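Local coordinates for lipoprotein LpqN (Mycobacterium tuberculosis, PDB 6E5F) that supports cell envelope biogenesis, binds a lauryl-trehalose lipid, and interacts with the periplasmic loops of the mycolate transporters MmpL3 and MmpL11, at residues 213-216 / 217-220. Residues are numbered along the deposited sequence; the frame is centred on the assembly and turned at random.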
loop_
_atom_site.group_PDB
_atom_site.type_symbol
_atom_site.label_atom_id
_atom_site.label_comp_id
_atom_site.label_asym_id
_atom_site.label_seq_id
_atom_site.Cartn_x
_atom_site.Cartn_y
_atom_site.Cartn_z
ATOM N N LEU A 213 -5.230 12.918 2.894
ATOM C CA LEU A 213 -4.418 11.811 2.404
ATOM C C LEU A 213 -3.213 12.319 1.627
ATOM O O LEU A 213 -2.092 11.827 1.799
ATOM C CB LEU A 213 -5.250 10.897 1.507
ATOM C CG LEU A 213 -6.348 10.056 2.144
ATOM C CD1 LEU A 213 -6.996 9.173 1.087
ATOM C CD2 LEU A 213 -5.801 9.212 3.289
ATOM N N MET A 214 -3.432 13.293 0.739
ATOM C CA MET A 214 -2.348 13.761 -0.118
ATOM C C MET A 214 -1.228 14.387 0.704
ATOM O O MET A 214 -0.047 14.179 0.411
ATOM C CB MET A 214 -2.889 14.753 -1.148
ATOM C CG MET A 214 -4.012 14.180 -2.014
ATOM S SD MET A 214 -4.476 15.208 -3.418
ATOM C CE MET A 214 -3.012 15.073 -4.425
ATOM N N ASP A 215 -1.580 15.150 1.741
ATOM C CA ASP A 215 -0.560 15.730 2.611
ATOM C C ASP A 215 0.275 14.640 3.271
ATOM O O ASP A 215 1.509 14.715 3.299
ATOM C CB ASP A 215 -1.218 16.618 3.668
ATOM C CG ASP A 215 -1.794 17.895 3.086
ATOM O OD1 ASP A 215 -1.348 18.311 1.997
ATOM O OD2 ASP A 215 -2.691 18.489 3.724
ATOM N N ALA A 216 -0.385 13.612 3.808
ATOM C CA ALA A 216 0.341 12.524 4.455
ATOM C C ALA A 216 1.236 11.792 3.467
ATOM O O ALA A 216 2.328 11.342 3.831
ATOM C CB ALA A 216 -0.648 11.549 5.091
ATOM N N ALA A 217 0.793 11.666 2.215
ATOM C CA ALA A 217 1.572 10.944 1.216
ATOM C C ALA A 217 2.905 11.627 0.951
ATOM O O ALA A 217 3.929 10.956 0.772
ATOM C CB ALA A 217 0.774 10.858 -0.082
ATOM N N ASN A 218 2.910 12.959 0.897
ATOM C CA ASN A 218 4.157 13.684 0.679
ATOM C C ASN A 218 5.152 13.400 1.793
ATOM O O ASN A 218 6.342 13.193 1.534
ATOM C CB ASN A 218 3.878 15.180 0.599
ATOM C CG ASN A 218 2.926 15.530 -0.517
ATOM O OD1 ASN A 218 3.015 14.989 -1.619
ATOM N ND2 ASN A 218 1.999 16.436 -0.237
ATOM N N VAL A 219 4.683 13.397 3.043
ATOM C CA VAL A 219 5.561 13.092 4.167
ATOM C C VAL A 219 6.140 11.692 4.015
ATOM O O VAL A 219 7.342 11.473 4.211
ATOM C CB VAL A 219 4.798 13.259 5.493
ATOM C CG1 VAL A 219 5.693 12.906 6.668
ATOM C CG2 VAL A 219 4.269 14.679 5.626
ATOM N N ILE A 220 5.296 10.724 3.656
ATOM C CA ILE A 220 5.760 9.351 3.483
ATOM C C ILE A 220 6.777 9.265 2.353
ATOM O O ILE A 220 7.817 8.609 2.482
ATOM C CB ILE A 220 4.558 8.415 3.252
ATOM C CG1 ILE A 220 3.707 8.329 4.523
ATOM C CG2 ILE A 220 5.032 7.033 2.802
ATOM C CD1 ILE A 220 2.368 7.630 4.331
#
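Leu213 and Ala217 are joined through the backbone, one step of the alpha-helix 210-223, which packs on the antiparallel sheet of this Lpp-LpqN protein, of the Mog1p/PsbP clan. Ala217 N donates to Leu213 O at 2.9 Å. Ile220 N reaches Ala216 O at 3.0 Å. Between these bonds, Asn218 N donates to Met214 O at 3.2 Å. The hydrogen bond from Val219 N to Asp215 O is weak, at 3.4 Å. Asn218 N makes a second weak bond to the same oxygen.

The side chains touch mainly the carbonyl oxygens of the preceding turn. Asn218 CG is anti to its own carbonyl carbon (chi1 -59°) and stands beside the backbone N, which turns the amide toward Met214 O. Its ND2 ends 3.1 Å from Met214 O, but the angle is too poor for a hydrogen bond. Val219 CG2 rests 3.6 Å from Asp215 O.

One face of the helix lies on the sheet. There Leu213 packs on Ala203 and Ala205, Ala216 on Trp93, and Ile220 on Leu201 and Ile121. A second face meets the lipid: Met214 and buried Ala217 touch the bound dodecyl trehalose, and the Ala217 side chain lies about 3 Å from it. Asp215 and Asn218 are exposed. On the buried side, Ile220 CG1 lies 3.4 Å from Ala216 O, the oxygen that also accepts the Ile220 N-H.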